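Side-chain contacts in epidermin biosynthesis protein EpiD (Staphylococcus aureus, PDB 3QJG), which probably catalyses the FMN-dependent oxidative decarboxylation of the C-terminal cysteine of a lantibiotic precursor peptide: residues 91-96 and 101-106; 23-28 and 50-55; 81-86 and 169-174; 148-153 and 157-162. One frame throughout, in Å; residues are numbered along the deposited sequence.

Contact 1: residues 91-96 and 101-106; sequences NKIANG and LLLTIC. With FMN (flavin mononucleotide), chain P.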
# COMPACT_ATOMS: atom_id res chain seq x y z
N ASN A 91 -13.53 2.55 34.85
CA ASN A 91 -14.93 2.22 34.70
C ASN A 91 -15.13 0.89 33.89
O ASN A 91 -16.09 0.11 34.12
CB ASN A 91 -15.67 3.37 34.06
CG ASN A 91 -15.71 4.58 34.91
OD1 ASN A 91 -15.88 4.49 36.15
ND2 ASN A 91 -15.51 5.74 34.30
N LYS A 92 -14.25 0.64 32.94
CA LYS A 92 -14.26 -0.65 32.25
C LYS A 92 -13.89 -1.76 33.27
O LYS A 92 -14.56 -2.81 33.33
CB LYS A 92 -13.31 -0.68 31.06
CG LYS A 92 -13.74 0.13 29.81
CD LYS A 92 -13.54 -0.60 28.55
CE LYS A 92 -13.63 0.13 27.24
NZ LYS A 92 -12.63 -0.51 26.24
N ILE A 93 -12.80 -1.56 34.03
CA ILE A 93 -12.44 -2.51 35.07
C ILE A 93 -13.56 -2.71 36.11
O ILE A 93 -13.85 -3.84 36.44
CB ILE A 93 -11.16 -2.19 35.77
CG1 ILE A 93 -9.98 -2.21 34.77
CG2 ILE A 93 -10.90 -3.25 36.80
CD1 ILE A 93 -8.77 -1.54 35.28
N ALA A 94 -14.19 -1.63 36.58
CA ALA A 94 -15.22 -1.77 37.58
C ALA A 94 -16.21 -2.79 37.04
O ALA A 94 -16.71 -3.57 37.82
CB ALA A 94 -15.90 -0.42 37.92
N ASN A 95 -16.44 -2.81 35.71
CA ASN A 95 -17.57 -3.60 35.09
C ASN A 95 -17.15 -4.88 34.41
O ASN A 95 -17.94 -5.55 33.79
CB ASN A 95 -18.28 -2.73 34.07
CG ASN A 95 -19.12 -1.67 34.71
OD1 ASN A 95 -20.22 -1.97 35.21
ND2 ASN A 95 -18.66 -0.40 34.64
N GLY A 96 -15.91 -5.23 34.52
CA GLY A 96 -15.39 -6.48 34.00
C GLY A 96 -15.21 -6.48 32.52
O GLY A 96 -15.02 -7.56 31.93
N LEU A 101 -5.62 -6.16 25.88
CA LEU A 101 -4.79 -7.00 26.69
C LEU A 101 -4.61 -6.44 28.14
O LEU A 101 -4.70 -7.15 29.13
CB LEU A 101 -3.42 -7.21 25.97
CG LEU A 101 -2.51 -8.07 26.78
CD1 LEU A 101 -3.24 -9.43 27.14
CD2 LEU A 101 -1.09 -8.22 25.97
N LEU A 102 -4.37 -5.14 28.26
CA LEU A 102 -4.22 -4.51 29.53
C LEU A 102 -5.40 -4.74 30.44
O LEU A 102 -5.24 -5.04 31.64
CB LEU A 102 -4.05 -2.99 29.31
CG LEU A 102 -3.93 -2.06 30.51
CD1 LEU A 102 -3.25 -0.77 30.06
CD2 LEU A 102 -5.32 -1.66 31.13
N LEU A 103 -6.59 -4.58 29.90
CA LEU A 103 -7.78 -4.68 30.71
C LEU A 103 -8.06 -6.11 31.16
O LEU A 103 -8.59 -6.34 32.27
CB LEU A 103 -8.99 -4.17 29.97
CG LEU A 103 -9.13 -2.69 29.61
CD1 LEU A 103 -10.37 -2.46 28.72
CD2 LEU A 103 -9.23 -1.89 30.87
N THR A 104 -7.78 -7.06 30.27
CA THR A 104 -7.88 -8.48 30.57
C THR A 104 -6.89 -8.96 31.66
O THR A 104 -7.25 -9.80 32.52
CB THR A 104 -7.63 -9.33 29.28
OG1 THR A 104 -8.55 -8.90 28.26
CG2 THR A 104 -7.76 -10.81 29.52
N ILE A 105 -5.66 -8.48 31.59
CA ILE A 105 -4.70 -8.64 32.64
C ILE A 105 -5.21 -8.16 33.99
O ILE A 105 -5.12 -8.92 34.95
CB ILE A 105 -3.37 -7.98 32.31
CG1 ILE A 105 -2.74 -8.65 31.10
CG2 ILE A 105 -2.37 -8.19 33.47
CD1 ILE A 105 -1.56 -7.84 30.47
N CYS A 106 -5.87 -6.98 34.04
CA CYS A 106 -6.32 -6.42 35.32
C CYS A 106 -7.55 -7.17 35.88
O CYS A 106 -7.71 -7.39 37.10
CB CYS A 106 -6.55 -4.88 35.20
SG CYS A 106 -5.02 -3.96 34.78
N1 FMN P . -10.65 -14.79 27.54
C2 FMN P . -11.68 -15.47 28.14
O2 FMN P . -12.63 -14.89 28.77
N3 FMN P . -11.69 -16.83 27.98
C4 FMN P . -10.69 -17.52 27.32
O4 FMN P . -10.76 -18.75 27.28
C4A FMN P . -9.65 -16.81 26.74
N5 FMN P . -8.59 -17.44 26.07
C5A FMN P . -7.58 -16.69 25.46
C6 FMN P . -6.54 -17.31 24.77
C7 FMN P . -5.52 -16.56 24.15
C7M FMN P . -4.37 -17.23 23.41
C8 FMN P . -5.57 -15.16 24.26
C8M FMN P . -4.53 -14.27 23.62
C9 FMN P . -6.61 -14.55 24.95
C9A FMN P . -7.61 -15.31 25.56
N10 FMN P . -8.63 -14.69 26.26
C10 FMN P . -9.65 -15.43 26.84
C1' FMN P . -8.70 -13.23 26.39
C2' FMN P . -9.75 -12.62 25.45
O2' FMN P . -9.56 -12.91 24.09
C3' FMN P . -9.68 -11.13 25.62
O3' FMN P . -10.13 -10.70 26.90
C4' FMN P . -10.51 -10.43 24.51
O4' FMN P . -10.53 -9.07 24.75
C5' FMN P . -11.90 -10.92 24.47
O5' FMN P . -12.61 -10.17 23.51
P FMN P . -14.04 -10.67 22.98
O1P FMN P . -14.77 -9.48 22.25
O2P FMN P . -14.75 -11.16 24.16
O3P FMN P . -13.87 -11.89 22.14
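Leu-103 and Ile-93 each carry their first branch beside the backbone N (chi1 -66° and -61°), which turns the side chains toward each other and brings Leu-103 CD2 to 4.0 Å from Ile-93 CG1. Leu-103 forks between two neighbours. CD2 takes the isoleucine, while CD1 lies 3.7 Å from Lys-92 CD, the two chains crossing at about a right angle. The extended second torsion of Ile-93 sends its CD1 on to Cys-106 CB, at 4.0 Å. The contact between the two helices is therefore mainly apolar and buried, and the lysine contributes chiefly its methylene chain, though NZ also passes close to Leu-103 CD1. Its ammonium group is salt-bridged to Asp-99 and also to Asp-99 of a neighbouring subunit, so a charge that would be costly in this setting is probably compensated twice.

Helix 87-94 stops in a Schellman motif, with Gly-96 at positive phi (76°). Asn-95 folds its amide back so that ND2 donates to Asn-91 O at 2.7 Å, nearly in its own amide plane. On the far side of helix 101-107, Thr-104 turns away from the helix pair. Its OG1 accepts from O3' of the flavin mononucleotide at 2.8 Å and is also hydrogen-bonded to Asn-100 O, which ties the hydroxyl to the start of the helix. The same flavin is also hydrogen-bonded to Thr-86 OG1 and Ser-40 OG of a second subunit and to Cys-98 O of this one. Buried helix packing thus backs one wall of an FMN site shared between subunits, as in the oligomeric flavin-containing cysteine decarboxylases.

Contact 2: residues 23-28 and 50-55; sequences HYIIEL and EILKQF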
# COMPACT_ATOMS: atom_id res chain seq x y z
N HIS A 23 10.39 7.95 34.29
CA HIS A 23 10.81 8.32 35.66
C HIS A 23 10.35 7.27 36.68
O HIS A 23 11.11 6.89 37.55
CB HIS A 23 10.26 9.71 36.08
CG HIS A 23 10.55 10.80 35.09
ND1 HIS A 23 11.83 11.05 34.62
CD2 HIS A 23 9.74 11.69 34.48
CE1 HIS A 23 11.78 12.06 33.76
NE2 HIS A 23 10.52 12.46 33.65
N TYR A 24 9.09 6.84 36.56
CA TYR A 24 8.54 5.84 37.44
C TYR A 24 9.23 4.49 37.24
O TYR A 24 9.59 3.79 38.19
CB TYR A 24 7.05 5.72 37.18
CG TYR A 24 6.25 6.95 37.55
CD1 TYR A 24 5.52 7.02 38.73
CD2 TYR A 24 6.19 8.04 36.69
CE1 TYR A 24 4.77 8.12 39.03
CE2 TYR A 24 5.45 9.16 37.01
CZ TYR A 24 4.73 9.20 38.18
OH TYR A 24 3.99 10.33 38.48
N ILE A 25 9.47 4.14 35.98
CA ILE A 25 10.21 2.90 35.71
C ILE A 25 11.58 2.96 36.37
O ILE A 25 11.99 2.02 37.04
CB ILE A 25 10.41 2.66 34.22
CG1 ILE A 25 9.06 2.49 33.51
CG2 ILE A 25 11.33 1.46 34.03
CD1 ILE A 25 9.15 2.57 31.98
N ILE A 26 12.28 4.08 36.21
CA ILE A 26 13.64 4.17 36.75
C ILE A 26 13.62 3.91 38.27
O ILE A 26 14.53 3.24 38.83
CB ILE A 26 14.32 5.54 36.40
CG1 ILE A 26 14.73 5.59 34.91
CG2 ILE A 26 15.58 5.80 37.27
CD1 ILE A 26 15.84 6.65 34.60
N GLU A 27 12.60 4.46 38.93
CA GLU A 27 12.50 4.40 40.37
C GLU A 27 11.99 3.04 40.88
O GLU A 27 12.41 2.59 41.92
CB GLU A 27 11.61 5.55 40.91
CG GLU A 27 12.17 6.98 40.71
CD GLU A 27 13.67 7.14 41.09
OE1 GLU A 27 14.48 7.51 40.20
OE2 GLU A 27 14.03 6.91 42.27
N LEU A 28 11.05 2.43 40.17
CA LEU A 28 10.56 1.09 40.49
C LEU A 28 11.67 0.04 40.35
O LEU A 28 11.69 -0.93 41.11
CB LEU A 28 9.35 0.79 39.65
CG LEU A 28 8.12 1.57 40.14
CD1 LEU A 28 7.05 1.63 39.07
CD2 LEU A 28 7.57 0.92 41.36
N GLU A 50 9.75 1.97 21.77
CA GLU A 50 11.18 1.63 21.76
C GLU A 50 11.94 2.45 22.80
O GLU A 50 12.96 1.99 23.31
CB GLU A 50 11.79 1.82 20.38
CG GLU A 50 11.27 0.83 19.34
CD GLU A 50 11.96 -0.54 19.41
OE1 GLU A 50 13.22 -0.59 19.33
OE2 GLU A 50 11.20 -1.56 19.55
N ILE A 51 11.43 3.66 23.09
CA ILE A 51 11.95 4.51 24.16
C ILE A 51 11.67 3.80 25.50
O ILE A 51 12.55 3.69 26.30
CB ILE A 51 11.32 5.96 24.14
CG1 ILE A 51 11.95 6.86 23.04
CG2 ILE A 51 11.41 6.66 25.53
CD1 ILE A 51 13.45 6.98 23.11
N LEU A 52 10.47 3.29 25.70
CA LEU A 52 10.13 2.52 26.89
C LEU A 52 11.12 1.38 27.09
O LEU A 52 11.59 1.16 28.21
CB LEU A 52 8.70 2.01 26.86
CG LEU A 52 7.56 3.02 26.87
CD1 LEU A 52 6.20 2.37 26.70
CD2 LEU A 52 7.56 3.84 28.14
N LYS A 53 11.50 0.70 26.02
CA LYS A 53 12.41 -0.43 26.15
C LYS A 53 13.81 -0.06 26.52
O LYS A 53 14.58 -0.91 26.81
CB LYS A 53 12.46 -1.25 24.88
CG LYS A 53 11.24 -2.10 24.69
CD LYS A 53 11.35 -2.85 23.35
CE LYS A 53 10.05 -2.87 22.64
NZ LYS A 53 10.22 -3.14 21.20
N GLN A 54 14.14 1.22 26.50
CA GLN A 54 15.41 1.68 27.00
C GLN A 54 15.43 1.55 28.53
O GLN A 54 16.49 1.40 29.14
CB GLN A 54 15.65 3.12 26.58
CG GLN A 54 15.79 3.31 25.09
CD GLN A 54 17.14 2.81 24.61
OE1 GLN A 54 17.22 1.88 23.83
NE2 GLN A 54 18.19 3.38 25.13
N PHE A 55 14.24 1.58 29.14
CA PHE A 55 14.12 1.58 30.61
C PHE A 55 13.44 0.32 31.16
O PHE A 55 13.91 -0.23 32.15
CB PHE A 55 13.36 2.84 31.06
CG PHE A 55 13.97 4.11 30.51
CD1 PHE A 55 15.08 4.69 31.12
CD2 PHE A 55 13.48 4.67 29.33
CE1 PHE A 55 15.66 5.84 30.59
CE2 PHE A 55 14.06 5.80 28.78
CZ PHE A 55 15.16 6.38 29.40
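Phe-55 leans its side chain on two consecutive isoleucines of helix 21-28. At its root, CB lies 3.9 Å from Ile-25 CG2, and that methyl also sits 3.6 Å from Phe-55 O, wedged against the backbone. CG is carried back beside the backbone N (chi1 -53°), which lifts the ring past Ile-25 to the next residue. There CD1 meets Ile-26 CG1 at 3.9 Å, and the tip of Ile-26 settles between two ring carbons, its CD1 being 4.1 Å from both CD1 and CE1 of Phe-55. The aliphatic chain slants against the ring. In the assembly the Phe-55 side chain also packs on Val-16 of a neighbouring subunit.

Ile-25 has a second branch. Its CD1 points deeper and comes to 4.3 Å from Leu-52 CD2, a looser touch one turn earlier in helix 49-55. Both side chains also rest on Val-37 of strand 34-39, so the deep end of the seam is closed by the sheet.

The short segments have axes 10.1 Å apart at closest approach and run almost the same way, 20° from parallel. This near-parallel course fits the topology: helix 21-28 links parallel strands 7-12 and 34-39, and helix 49-55 links 34-39 to 59-60. Two neighbouring helices packed side by side on one face of the parallel part of the sheet, each belonging to a beta-alpha-beta crossover, are characteristic of a Rossmann-like three-layer fold.

Contact 3: residues 81-86 and 169-174; sequences IILPAT and YKVLEF. With FMN (flavin mononucleotide), chain M.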
# COMPACT_ATOMS: atom_id res chain seq x y z
N ILE A 81 0.06 -2.25 38.49
CA ILE A 81 -0.38 -0.88 38.71
C ILE A 81 -0.95 -0.24 37.44
O ILE A 81 -0.42 -0.41 36.35
CB ILE A 81 0.71 0.01 39.32
CG1 ILE A 81 1.82 0.43 38.36
CG2 ILE A 81 1.44 -0.69 40.55
CD1 ILE A 81 2.76 1.43 39.05
N ILE A 82 -2.04 0.50 37.57
CA ILE A 82 -2.46 1.31 36.46
C ILE A 82 -2.03 2.77 36.69
O ILE A 82 -2.53 3.46 37.61
CB ILE A 82 -3.96 1.17 36.19
CG1 ILE A 82 -4.39 -0.29 36.27
CG2 ILE A 82 -4.27 1.74 34.82
CD1 ILE A 82 -5.83 -0.51 36.05
N LEU A 83 -1.08 3.25 35.89
CA LEU A 83 -0.49 4.58 36.09
C LEU A 83 -0.01 5.17 34.77
O LEU A 83 0.90 4.60 34.13
CB LEU A 83 0.68 4.51 37.09
CG LEU A 83 1.11 5.88 37.60
CD1 LEU A 83 1.87 5.82 38.92
CD2 LEU A 83 1.89 6.65 36.55
N PRO A 84 -0.61 6.28 34.32
CA PRO A 84 -1.83 6.96 34.81
C PRO A 84 -3.07 6.16 34.44
O PRO A 84 -3.10 5.56 33.37
CB PRO A 84 -1.87 8.25 34.01
CG PRO A 84 -1.06 7.91 32.74
CD PRO A 84 -0.03 6.96 33.15
N ALA A 85 -4.11 6.25 35.27
CA ALA A 85 -5.31 5.52 35.10
C ALA A 85 -6.34 6.52 34.69
O ALA A 85 -6.62 7.42 35.47
CB ALA A 85 -5.78 4.83 36.43
N THR A 86 -6.88 6.32 33.47
CA THR A 86 -7.98 7.07 32.94
C THR A 86 -9.26 6.65 33.56
O THR A 86 -9.41 5.49 34.03
CB THR A 86 -8.16 6.84 31.42
OG1 THR A 86 -8.26 5.43 31.14
CG2 THR A 86 -7.01 7.45 30.64
N TYR A 169 8.18 8.27 44.14
CA TYR A 169 8.37 7.73 45.51
C TYR A 169 7.04 7.37 46.20
O TYR A 169 7.01 6.43 47.00
CB TYR A 169 9.24 8.67 46.38
CG TYR A 169 8.54 9.85 47.02
CD1 TYR A 169 7.99 9.75 48.29
CD2 TYR A 169 8.47 11.08 46.37
CE1 TYR A 169 7.35 10.86 48.90
CE2 TYR A 169 7.84 12.19 46.95
CZ TYR A 169 7.28 12.07 48.22
OH TYR A 169 6.66 13.16 48.81
N LYS A 170 5.95 8.08 45.89
CA LYS A 170 4.65 7.77 46.54
C LYS A 170 4.08 6.48 45.99
O LYS A 170 3.42 5.73 46.69
CB LYS A 170 3.61 8.89 46.33
CG LYS A 170 3.85 10.16 47.17
CD LYS A 170 3.40 10.00 48.63
CE LYS A 170 3.46 11.32 49.39
NZ LYS A 170 3.44 11.10 50.88
N VAL A 171 4.35 6.22 44.72
CA VAL A 171 4.00 4.97 44.09
C VAL A 171 4.72 3.85 44.80
O VAL A 171 4.10 2.86 45.16
CB VAL A 171 4.36 5.00 42.55
CG1 VAL A 171 4.03 3.65 41.87
CG2 VAL A 171 3.64 6.18 41.86
N LEU A 172 6.04 4.00 45.00
CA LEU A 172 6.85 2.95 45.68
C LEU A 172 6.29 2.61 47.05
O LEU A 172 6.24 1.44 47.42
CB LEU A 172 8.29 3.37 45.88
CG LEU A 172 9.24 3.12 44.72
CD1 LEU A 172 10.63 3.53 45.05
CD2 LEU A 172 9.26 1.64 44.40
N GLU A 173 5.86 3.64 47.79
CA GLU A 173 5.31 3.48 49.14
C GLU A 173 3.91 2.90 49.16
O GLU A 173 3.50 2.35 50.18
CB GLU A 173 5.27 4.82 49.90
CG GLU A 173 6.62 5.32 50.21
CD GLU A 173 6.62 6.54 51.08
OE1 GLU A 173 7.68 6.78 51.67
OE2 GLU A 173 5.59 7.25 51.16
N PHE A 174 3.16 3.04 48.08
CA PHE A 174 1.76 2.60 48.09
C PHE A 174 1.71 1.13 47.72
O PHE A 174 0.78 0.45 48.07
CB PHE A 174 0.93 3.44 47.11
CG PHE A 174 -0.59 3.23 47.20
CD1 PHE A 174 -1.33 3.73 48.28
CD2 PHE A 174 -1.27 2.59 46.16
CE1 PHE A 174 -2.73 3.56 48.34
CE2 PHE A 174 -2.64 2.40 46.20
CZ PHE A 174 -3.39 2.88 47.29
N1 FMN M . -8.59 10.68 29.92
C2 FMN M . -8.41 10.49 31.26
O2 FMN M . -9.21 9.81 31.89
N3 FMN M . -7.38 11.09 31.91
C4 FMN M . -6.49 11.88 31.24
O4 FMN M . -5.61 12.37 31.91
C4A FMN M . -6.65 12.11 29.88
N5 FMN M . -5.78 12.89 29.16
C5A FMN M . -5.94 13.03 27.81
C6 FMN M . -5.09 13.86 27.10
C7 FMN M . -5.26 14.00 25.74
C7M FMN M . -4.34 14.86 24.91
C8 FMN M . -6.30 13.33 25.10
C8M FMN M . -6.58 13.48 23.62
C9 FMN M . -7.18 12.54 25.82
C9A FMN M . -7.01 12.38 27.18
N10 FMN M . -7.91 11.60 27.90
C10 FMN M . -7.72 11.47 29.23
C1' FMN M . -9.08 10.88 27.29
C2' FMN M . -8.78 9.39 27.14
O2' FMN M . -7.52 9.21 26.46
C3' FMN M . -9.95 8.78 26.46
O3' FMN M . -11.14 8.86 27.29
C4' FMN M . -9.67 7.34 26.06
O4' FMN M . -10.84 6.73 25.54
C5' FMN M . -9.28 6.47 27.22
O5' FMN M . -8.84 5.25 26.65
P FMN M . -7.99 4.19 27.51
O1P FMN M . -8.18 2.86 26.85
O2P FMN M . -8.52 4.18 28.91
O3P FMN M . -6.53 4.33 27.49
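Ile-81, on strand 79-85, and Leu-83, at the corner the chain turns at residues 83 and 84 with a cis peptide bond before Pro-84, both point toward helix 168-174, which packs on that side with Val-171 facing inward. The valine serves both partners, one methyl each. Its CG1 is met by Ile-81 CD1 at 3.8 Å, the two side chains crossing at about a right angle. Ile-81 sends CG1 between its backbone N and carbonyl carbon (chi1 75°), a crowded position that aims the extended chain at the helix. Val-171 CG2 and Leu-83 CD1 instead approach tip to tip, at 3.5 Å, tighter than usual for two methyls. Tyr-24 of helix 21-28 and Phe-116 pack on both Leu-83 and Val-171, adding to the same apolar cluster.

Past the corner, Thr-86 binds the flavin mononucleotide. With chi1 at 54°, OG1 points to the phosphate and donates to O2P at 2.6 Å, while accepting from Thr-89 N as N-cap of helix 87-94. CG2 rests 3.4 Å from FMN C2, so one residue touches both phosphate and isoalloxazine. The helix start would probably help to stabilise the phosphate charge. Hydrophobic helix-on-sheet packing and an anion held at the following helix N-terminus are typical of Rossmann-like flavoproteins, and Pro-84, Ala-85 and Thr-86 probably open the PASANT-like motif of the EpiD family.

Contact 4: residues 148-153 and 157-162; sequences ISESYE and KTFKKN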
# COMPACT_ATOMS: atom_id res chain seq x y z
N ILE A 148 -6.03 16.09 44.41
CA ILE A 148 -6.69 17.11 43.54
C ILE A 148 -5.86 18.39 43.41
O ILE A 148 -5.57 19.06 44.43
CB ILE A 148 -8.08 17.61 44.07
CG1 ILE A 148 -9.13 16.51 44.10
CG2 ILE A 148 -8.63 18.69 43.18
CD1 ILE A 148 -10.51 17.02 44.56
N SER A 149 -5.50 18.78 42.18
CA SER A 149 -4.66 19.98 41.97
C SER A 149 -5.18 20.81 40.81
O SER A 149 -5.82 20.27 39.91
CB SER A 149 -3.17 19.60 41.74
OG SER A 149 -2.94 18.97 40.48
N GLU A 150 -4.94 22.11 40.85
CA GLU A 150 -5.31 23.05 39.79
C GLU A 150 -4.02 23.66 39.25
O GLU A 150 -3.25 24.26 40.02
CB GLU A 150 -6.23 24.16 40.33
CG GLU A 150 -6.67 25.20 39.31
CD GLU A 150 -7.73 26.19 39.86
OE1 GLU A 150 -8.91 26.10 39.48
OE2 GLU A 150 -7.38 27.06 40.67
N SER A 151 -3.79 23.48 37.95
CA SER A 151 -2.58 23.98 37.32
C SER A 151 -2.90 24.62 35.96
O SER A 151 -3.97 24.42 35.38
CB SER A 151 -1.56 22.85 37.17
OG SER A 151 -2.11 21.79 36.38
N TYR A 152 -1.96 25.41 35.47
CA TYR A 152 -2.13 26.06 34.20
C TYR A 152 -1.77 25.03 33.15
O TYR A 152 -0.76 24.32 33.28
CB TYR A 152 -1.23 27.28 34.10
CG TYR A 152 -1.38 28.06 32.82
CD1 TYR A 152 -2.48 28.88 32.61
CD2 TYR A 152 -0.40 27.99 31.83
CE1 TYR A 152 -2.60 29.62 31.46
CE2 TYR A 152 -0.52 28.72 30.67
CZ TYR A 152 -1.61 29.52 30.49
OH TYR A 152 -1.71 30.24 29.34
N GLU A 153 -2.62 24.89 32.15
CA GLU A 153 -2.37 23.92 31.10
C GLU A 153 -1.94 24.63 29.83
O GLU A 153 -2.75 25.28 29.21
CB GLU A 153 -3.62 23.07 30.83
CG GLU A 153 -3.36 21.87 29.89
CD GLU A 153 -4.65 21.23 29.43
OE1 GLU A 153 -5.41 21.93 28.73
OE2 GLU A 153 -4.93 20.06 29.77
N LYS A 157 -4.14 26.83 27.24
CA LYS A 157 -3.93 28.13 27.89
C LYS A 157 -5.02 28.49 28.94
O LYS A 157 -5.47 29.63 29.01
CB LYS A 157 -3.82 29.24 26.84
CG LYS A 157 -2.83 28.98 25.69
CD LYS A 157 -2.79 30.19 24.72
CE LYS A 157 -1.42 30.38 24.05
NZ LYS A 157 -0.86 29.11 23.54
N THR A 158 -5.45 27.51 29.74
CA THR A 158 -6.45 27.75 30.79
C THR A 158 -6.01 27.02 32.04
O THR A 158 -5.05 26.24 32.02
CB THR A 158 -7.87 27.24 30.43
OG1 THR A 158 -7.91 25.79 30.41
CG2 THR A 158 -8.37 27.82 29.09
N PHE A 159 -6.72 27.28 33.13
CA PHE A 159 -6.51 26.56 34.38
C PHE A 159 -7.48 25.39 34.47
O PHE A 159 -8.68 25.57 34.28
CB PHE A 159 -6.66 27.49 35.59
CG PHE A 159 -5.42 28.29 35.89
CD1 PHE A 159 -4.32 27.68 36.47
CD2 PHE A 159 -5.34 29.63 35.57
CE1 PHE A 159 -3.17 28.41 36.74
CE2 PHE A 159 -4.20 30.36 35.84
CZ PHE A 159 -3.10 29.75 36.42
N LYS A 160 -6.94 24.22 34.76
CA LYS A 160 -7.74 22.99 34.94
C LYS A 160 -7.51 22.31 36.29
O LYS A 160 -6.43 22.38 36.87
CB LYS A 160 -7.43 22.00 33.82
CG LYS A 160 -7.83 22.54 32.43
CD LYS A 160 -7.73 21.49 31.37
CE LYS A 160 -8.26 22.01 30.00
NZ LYS A 160 -7.93 21.03 28.89
N LYS A 161 -8.55 21.62 36.75
CA LYS A 161 -8.54 20.87 38.00
C LYS A 161 -8.45 19.40 37.64
O LYS A 161 -9.14 18.93 36.76
CB LYS A 161 -9.82 21.17 38.82
CG LYS A 161 -9.99 22.62 39.20
CD LYS A 161 -11.27 22.86 40.09
CE LYS A 161 -11.26 24.18 40.89
NZ LYS A 161 -12.14 25.24 40.30
N ASN A 162 -7.58 18.67 38.32
CA ASN A 162 -7.26 17.31 37.95
C ASN A 162 -7.04 16.54 39.22
O ASN A 162 -6.60 17.13 40.23
CB ASN A 162 -5.92 17.29 37.21
CG ASN A 162 -6.04 17.75 35.77
OD1 ASN A 162 -5.48 18.78 35.41
ND2 ASN A 162 -6.76 16.97 34.94
O HOH W 1 -4.19 19.37 32.50
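Tyr-152 and Phe-159 face each other as a non-hydrogen-bonded pair and meet in a T-shaped stack: the tyrosine edge is directed at the phenylalanine face, with planes at 67° and centroids 5.3 Å apart. CD1 of Tyr-152 stands over the centre of the Phe-159 ring, and its CB lies 3.5 Å from Phe-159 CE1. Because Tyr-152 holds CG anti to the backbone N (chi1 -177°), its ring runs out along Lys-157, whose CB lies 3.4 Å from the tyrosine OH. On this same face, Glu-150 and Lys-161 lie side by side, salt-bridged OE1 to NZ at 3.4 Å.

Backbone hydrogen bonds, two each for Ser-149/Asn-162 and Ser-151/Lys-160 and one from Glu-153 N to Thr-158 O, make the strands an antiparallel beta hairpin, with a G1 beta bulge where Lys-157 and Thr-158 both face Glu-153. In relatives of EpiD a hairpin here closes over bound substrate, and a similar clamp role is probable; the Asn-162 side chain lies about 6 Å from a bound FMN.

On the other face, Glu-153 and Lys-160, both extended, slant past each other until NZ donates to OE1 at 2.7 Å, on its syn side and 20° out of the carboxylate plane. Ser-156 OG also binds that oxygen, and Lys-160 NZ has a second partner in Asp-72 of a neighbouring subunit. A water donates to both Glu-153 OE2 and Asn-162 OD1.

How the contacts relate
From the N terminus, contact 2 closes first: 23-28 and 50-55 bracket strand 34-39, and the loop is complete before any other contact opens. Contact 3 then spans the longest stretch, from the central strand at 81-86 to the C-terminal helix at 169-174. Within that span contact 1 closes a short turn between successive helices and, later, contact 4 closes the hairpin; these two follow one another, and none of the loops cross. Contacts 1 and 2 lie on opposite sides of the chain's centre, about 24 Å apart between centres. Contact 3 touches both, through Ile-82 toward contact 1 and through Leu-172 against Leu-28 of contact 2. Contact 4 stands apart but belongs to the same sheet.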